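Local coordinates for DotU family type IV/VI secretion system protein (PDB 6Y4R), which forms the cytoplasmic domain of TssL, a type VI secretion system component that probably acts within the membrane complex of the secretion machinery, at residues A[2-14]-A[37-50]. Numbering follows the deposited sequence.
Sequences INLIDLLHDGFYL and LLNRFEQQAKKLQF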
loop_
_atom_site.group_PDB
_atom_site.type_symbol
_atom_site.label_atom_id
_atom_site.label_comp_id
_atom_site.label_asym_id
_atom_site.label_seq_id
_atom_site.Cartn_x
_atom_site.Cartn_y
_atom_site.Cartn_z
ATOM N N ILE A 2 18.228 5.661 -4.681
ATOM C CA ILE A 2 17.317 4.650 -4.172
ATOM C C ILE A 2 16.021 5.328 -3.757
ATOM O O ILE A 2 16.030 6.403 -3.138
ATOM C CB ILE A 2 17.963 3.883 -3.006
ATOM C CG1 ILE A 2 19.064 2.962 -3.529
ATOM C CG2 ILE A 2 16.915 3.089 -2.221
ATOM C CD1 ILE A 2 18.537 1.777 -4.321
ATOM N N ASN A 3 14.898 4.715 -4.118
ATOM C CA ASN A 3 13.569 5.281 -3.940
ATOM C C ASN A 3 12.815 4.487 -2.872
ATOM O O ASN A 3 13.207 3.376 -2.504
ATOM C CB ASN A 3 12.856 5.293 -5.309
ATOM C CG ASN A 3 11.387 5.705 -5.247
ATOM O OD1 ASN A 3 10.952 6.477 -4.378
ATOM N ND2 ASN A 3 10.623 5.216 -6.225
ATOM N N LEU A 4 11.709 5.063 -2.391
ATOM C CA LEU A 4 10.881 4.374 -1.404
ATOM C C LEU A 4 10.160 3.187 -2.036
ATOM O O LEU A 4 9.829 2.220 -1.343
ATOM C CB LEU A 4 9.875 5.351 -0.789
ATOM C CG LEU A 4 10.310 6.343 0.310
ATOM C CD1 LEU A 4 9.096 7.077 0.850
ATOM C CD2 LEU A 4 11.080 5.682 1.451
ATOM N N ILE A 5 9.905 3.249 -3.346
ATOM C CA ILE A 5 9.386 2.093 -4.070
ATOM C C ILE A 5 10.404 0.957 -4.061
ATOM O O ILE A 5 10.036 -0.216 -3.948
ATOM C CB ILE A 5 9.001 2.502 -5.509
ATOM C CG1 ILE A 5 7.721 3.323 -5.526
ATOM C CG2 ILE A 5 8.802 1.294 -6.397
ATOM C CD1 ILE A 5 6.536 2.476 -5.128
ATOM N N ASP A 6 11.701 1.286 -4.178
ATOM C CA ASP A 6 12.752 0.268 -4.182
ATOM C C ASP A 6 12.978 -0.362 -2.803
ATOM O O ASP A 6 13.339 -1.548 -2.722
ATOM C CB ASP A 6 14.065 0.849 -4.730
ATOM C CG ASP A 6 13.934 1.388 -6.165
ATOM O OD1 ASP A 6 13.228 0.755 -6.986
ATOM O OD2 ASP A 6 14.583 2.408 -6.488
ATOM N N LEU A 7 12.766 0.392 -1.714
ATOM C CA LEU A 7 12.899 -0.204 -0.383
ATOM C C LEU A 7 11.739 -1.139 -0.064
ATOM O O LEU A 7 11.922 -2.129 0.656
ATOM C CB LEU A 7 12.988 0.886 0.687
ATOM C CG LEU A 7 14.131 1.890 0.639
ATOM C CD1 LEU A 7 13.891 2.951 1.694
ATOM C CD2 LEU A 7 15.457 1.183 0.908
ATOM N N LEU A 8 10.563 -0.878 -0.636
ATOM C CA LEU A 8 9.391 -1.738 -0.531
ATOM C C LEU A 8 9.355 -2.808 -1.617
ATOM O O LEU A 8 8.326 -3.486 -1.775
ATOM C CB LEU A 8 8.124 -0.884 -0.611
ATOM C CG LEU A 8 7.801 0.054 0.529
ATOM C CD1 LEU A 8 6.701 0.984 0.047
ATOM C CD2 LEU A 8 7.346 -0.770 1.725
ATOM N N HIS A 9 10.463 -2.982 -2.350
ATOM C CA HIS A 9 10.494 -3.944 -3.453
ATOM C C HIS A 9 10.169 -5.354 -2.970
ATOM O O HIS A 9 9.453 -6.098 -3.650
ATOM C CB HIS A 9 11.882 -3.913 -4.116
ATOM C CG HIS A 9 12.089 -4.913 -5.200
ATOM N ND1 HIS A 9 13.104 -5.837 -5.166
ATOM C CD2 HIS A 9 11.461 -5.105 -6.387
ATOM C CE1 HIS A 9 13.076 -6.578 -6.269
ATOM N NE2 HIS A 9 12.082 -6.159 -7.031
ATOM N N ASP A 10 10.683 -5.741 -1.795
ATOM C CA ASP A 10 10.395 -7.080 -1.273
ATOM C C ASP A 10 8.934 -7.220 -0.845
ATOM O O ASP A 10 8.323 -8.276 -1.052
ATOM C CB ASP A 10 11.318 -7.405 -0.096
ATOM C CG ASP A 10 12.752 -7.740 -0.525
ATOM O OD1 ASP A 10 13.003 -7.967 -1.739
ATOM O OD2 ASP A 10 13.633 -7.803 0.366
ATOM N N GLY A 11 8.362 -6.168 -0.246
ATOM C CA GLY A 11 6.972 -6.225 0.189
ATOM C C GLY A 11 5.980 -6.229 -0.962
ATOM O O GLY A 11 4.975 -6.950 -0.924
ATOM N N PHE A 12 6.226 -5.390 -1.984
ATOM C CA PHE A 12 5.332 -5.315 -3.134
ATOM C C PHE A 12 5.300 -6.621 -3.923
ATOM O O PHE A 12 4.301 -6.917 -4.587
ATOM C CB PHE A 12 5.744 -4.167 -4.070
ATOM C CG PHE A 12 5.342 -2.806 -3.584
ATOM C CD1 PHE A 12 4.065 -2.578 -3.089
ATOM C CD2 PHE A 12 6.224 -1.739 -3.661
ATOM C CE1 PHE A 12 3.678 -1.305 -2.631
ATOM C CE2 PHE A 12 5.844 -0.450 -3.213
ATOM C CZ PHE A 12 4.566 -0.241 -2.695
ATOM N N TYR A 13 6.383 -7.408 -3.885
ATOM C CA TYR A 13 6.393 -8.686 -4.608
ATOM C C TYR A 13 5.390 -9.668 -4.031
ATOM O O TYR A 13 4.841 -10.507 -4.761
ATOM C CB TYR A 13 7.760 -9.345 -4.571
ATOM C CG TYR A 13 7.763 -10.721 -5.244
ATOM C CD1 TYR A 13 7.366 -10.864 -6.574
ATOM C CD2 TYR A 13 8.155 -11.878 -4.552
ATOM C CE1 TYR A 13 7.374 -12.122 -7.199
ATOM C CE2 TYR A 13 8.157 -13.131 -5.162
ATOM C CZ TYR A 13 7.771 -13.250 -6.476
ATOM O OH TYR A 13 7.806 -14.533 -6.995
ATOM N N LEU A 14 5.185 -9.615 -2.713
ATOM C CA LEU A 14 4.227 -10.482 -2.035
ATOM C C LEU A 14 2.797 -10.003 -2.250
ATOM O O LEU A 14 1.873 -10.823 -2.230
ATOM C CB LEU A 14 4.545 -10.547 -0.537
ATOM C CG LEU A 14 5.960 -10.893 -0.043
ATOM C CD1 LEU A 14 6.046 -10.718 1.458
ATOM C CD2 LEU A 14 6.351 -12.306 -0.407
ATOM N N LEU A 37 9.242 -7.034 7.243
ATOM C CA LEU A 37 9.640 -6.274 6.067
ATOM C C LEU A 37 9.329 -4.806 6.225
ATOM O O LEU A 37 10.012 -3.972 5.618
ATOM C CB LEU A 37 8.920 -6.752 4.813
ATOM C CG LEU A 37 9.248 -8.102 4.204
ATOM C CD1 LEU A 37 8.165 -8.377 3.166
ATOM C CD2 LEU A 37 10.660 -8.153 3.627
ATOM N N LEU A 38 8.286 -4.473 7.002
ATOM C CA LEU A 38 7.991 -3.064 7.251
ATOM C C LEU A 38 8.959 -2.435 8.245
ATOM O O LEU A 38 9.270 -1.249 8.119
ATOM C CB LEU A 38 6.540 -2.868 7.717
ATOM C CG LEU A 38 5.409 -3.390 6.820
ATOM C CD1 LEU A 38 4.092 -3.440 7.574
ATOM C CD2 LEU A 38 5.267 -2.526 5.567
ATOM N N ASN A 39 9.478 -3.204 9.204
ATOM C CA ASN A 39 10.520 -2.674 10.081
ATOM C C ASN A 39 11.866 -2.570 9.363
ATOM O O ASN A 39 12.585 -1.581 9.546
ATOM C CB ASN A 39 10.641 -3.522 11.345
ATOM C CG ASN A 39 9.382 -3.478 12.196
ATOM O OD1 ASN A 39 8.915 -4.516 12.671
ATOM N ND2 ASN A 39 8.757 -2.302 12.286
ATOM N N ARG A 40 12.239 -3.593 8.572
ATOM C CA ARG A 40 13.381 -3.460 7.663
ATOM C C ARG A 40 13.265 -2.203 6.813
ATOM O O ARG A 40 14.223 -1.432 6.683
ATOM C CB ARG A 40 13.483 -4.659 6.724
ATOM C CG ARG A 40 13.660 -5.963 7.390
ATOM C CD ARG A 40 14.940 -6.634 7.009
ATOM N NE ARG A 40 15.011 -7.933 7.671
ATOM C CZ ARG A 40 16.137 -8.588 7.929
ATOM N NH1 ARG A 40 17.310 -8.060 7.591
ATOM N NH2 ARG A 40 16.087 -9.767 8.534
ATOM N N PHE A 41 12.107 -2.022 6.172
ATOM C CA PHE A 41 11.880 -0.843 5.345
ATOM C C PHE A 41 12.032 0.435 6.134
ATOM O O PHE A 41 12.567 1.418 5.620
ATOM C CB PHE A 41 10.485 -0.907 4.706
ATOM C CG PHE A 41 9.926 0.423 4.309
ATOM C CD1 PHE A 41 8.766 0.876 4.886
ATOM C CD2 PHE A 41 10.503 1.195 3.321
ATOM C CE1 PHE A 41 8.217 2.098 4.519
ATOM C CE2 PHE A 41 9.947 2.428 2.958
ATOM C CZ PHE A 41 8.811 2.864 3.549
ATOM N N GLU A 42 11.628 0.436 7.393
ATOM C CA GLU A 42 11.689 1.676 8.156
ATOM C C GLU A 42 13.121 1.974 8.583
ATOM O O GLU A 42 13.667 3.027 8.241
ATOM C CB GLU A 42 10.714 1.570 9.325
ATOM C CG GLU A 42 10.601 2.718 10.264
ATOM C CD GLU A 42 9.246 2.636 10.943
ATOM O OE1 GLU A 42 8.309 2.130 10.281
ATOM O OE2 GLU A 42 9.108 3.050 12.112
ATOM N N GLN A 43 13.775 1.012 9.249
ATOM C CA GLN A 43 15.201 1.117 9.563
ATOM C C GLN A 43 16.041 1.564 8.364
ATOM O O GLN A 43 16.941 2.398 8.508
ATOM C CB GLN A 43 15.706 -0.229 10.096
ATOM C CG GLN A 43 17.112 -0.614 9.657
ATOM C CD GLN A 43 17.404 -2.087 9.862
ATOM O OE1 GLN A 43 16.490 -2.907 10.023
ATOM N NE2 GLN A 43 18.689 -2.424 9.852
ATOM N N GLN A 44 15.765 1.020 7.171
ATOM C CA GLN A 44 16.548 1.395 5.993
ATOM C C GLN A 44 16.169 2.775 5.481
ATOM O O GLN A 44 17.037 3.538 5.049
ATOM C CB GLN A 44 16.378 0.358 4.879
ATOM C CG GLN A 44 17.000 -0.997 5.160
ATOM C CD GLN A 44 16.972 -1.884 3.933
ATOM O OE1 GLN A 44 16.241 -1.609 2.973
ATOM N NE2 GLN A 44 17.793 -2.938 3.937
ATOM N N ALA A 45 14.876 3.107 5.499
ATOM C CA ALA A 45 14.459 4.431 5.038
ATOM C C ALA A 45 14.896 5.521 6.010
ATOM O O ALA A 45 15.219 6.632 5.583
ATOM C CB ALA A 45 12.950 4.473 4.824
ATOM N N LYS A 46 14.907 5.221 7.324
ATOM C CA LYS A 46 15.399 6.179 8.302
ATOM C C LYS A 46 16.891 6.443 8.131
ATOM O O LYS A 46 17.305 7.606 8.200
ATOM C CB LYS A 46 15.115 5.718 9.731
ATOM C CG LYS A 46 13.669 5.411 10.075
ATOM C CD LYS A 46 13.488 5.517 11.595
ATOM C CE LYS A 46 14.579 4.720 12.357
ATOM N NZ LYS A 46 14.686 5.256 13.773
ATOM N N LYS A 47 17.696 5.417 7.813
ATOM C CA LYS A 47 19.136 5.626 7.628
ATOM C C LYS A 47 19.471 6.324 6.349
ATOM O O LYS A 47 20.572 6.871 6.233
ATOM C CB LYS A 47 19.933 4.362 7.372
ATOM C CG LYS A 47 20.701 3.599 8.332
ATOM C CD LYS A 47 20.362 2.233 8.211
ATOM C CE LYS A 47 21.542 1.655 8.779
ATOM N NZ LYS A 47 21.398 0.217 8.751
ATOM N N LEU A 48 18.600 6.217 5.363
ATOM C CA LEU A 48 18.787 6.957 4.133
ATOM C C LEU A 48 18.182 8.337 4.227
ATOM O O LEU A 48 18.185 9.070 3.238
ATOM C CB LEU A 48 18.222 6.185 2.937
ATOM C CG LEU A 48 18.923 4.883 2.506
ATOM C CD1 LEU A 48 18.180 4.208 1.338
ATOM C CD2 LEU A 48 20.394 5.121 2.144
ATOM N N GLN A 49 17.674 8.693 5.406
ATOM C CA GLN A 49 17.360 10.054 5.800
ATOM C C GLN A 49 16.056 10.538 5.173
ATOM O O GLN A 49 15.872 11.746 5.000
ATOM C CB GLN A 49 18.527 10.999 5.452
ATOM C CG GLN A 49 19.912 10.430 5.857
ATOM C CD GLN A 49 20.716 11.283 6.807
ATOM O OE1 GLN A 49 20.209 12.241 7.383
ATOM N NE2 GLN A 49 21.986 10.931 6.984
ATOM N N PHE A 50 15.144 9.629 4.812
ATOM C CA PHE A 50 13.811 10.062 4.420
ATOM C C PHE A 50 13.083 10.593 5.650
ATOM O O PHE A 50 13.270 10.102 6.764
ATOM C CB PHE A 50 12.991 8.922 3.812
ATOM C CG PHE A 50 13.488 8.412 2.483
ATOM C CD1 PHE A 50 12.918 8.863 1.300
ATOM C CD2 PHE A 50 14.493 7.461 2.414
ATOM C CE1 PHE A 50 13.354 8.398 0.077
ATOM C CE2 PHE A 50 14.934 6.984 1.193
ATOM C CZ PHE A 50 14.362 7.456 0.025
HETATM O O HOH W 1 13.542 -2.267 2.901
#
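Phe41 sends CG anti to its own backbone N (chi1 157°), which carries the ring off helix 37-47 to Leu8, Leu7 and Leu4, while Phe50 turns CG beside its N (chi1 -67°) and lays its ring against Leu4. Each ring takes a leucine methyl on one face. Leu4 CD2 sits 3.6 Å from the centroid of the Phe50 ring, almost on the ring normal, and Leu8 CD2 makes the equivalent CH-pi contact over the Phe41 ring, 3.8 Å from its centroid. Leu4 CD2 does double duty, since it also meets the edge of Phe41 at CE2. Leu7 closes in from the same segment: Leu7 CB lies in the plane of the Phe41 ring, 3.6 Å from Phe41 CD2, and the two Leu7 methyls part, CD1 settling on Ala45 CB at 3.6 Å and CD2 going to Gln44 and Leu48. Farther along, Gly11, with no side chain, offers its CA to Leu37 CD1 at 3.9 Å, and the same Leu37 methyl meets Leu14 CD1 tip to tip.

The polar link is indirect: one water donates to Leu7 O and to Gln44 OE1, 2.8 Å from each, bridging the carbonyl where helix 4-7 ends to the extended glutamine. Leu4 also touches Val124 of helix 119-130, and Phe41 and Ala45 rest on helix 52-71, so the apolar seam runs on into the core. Gln49, with positive phi, ends helix 27-47 in a Schellman motif, and the chain turned back there brings Phe50 beside Leu4. Helices 9-14 and 37-47 run nearly antiparallel, at 153°, and meet through Leu37; helix 4-7 and Leu8 supply the packing on Phe41 and Phe50, completing an antiparallel helix packing within the all-helical DotU-family domain.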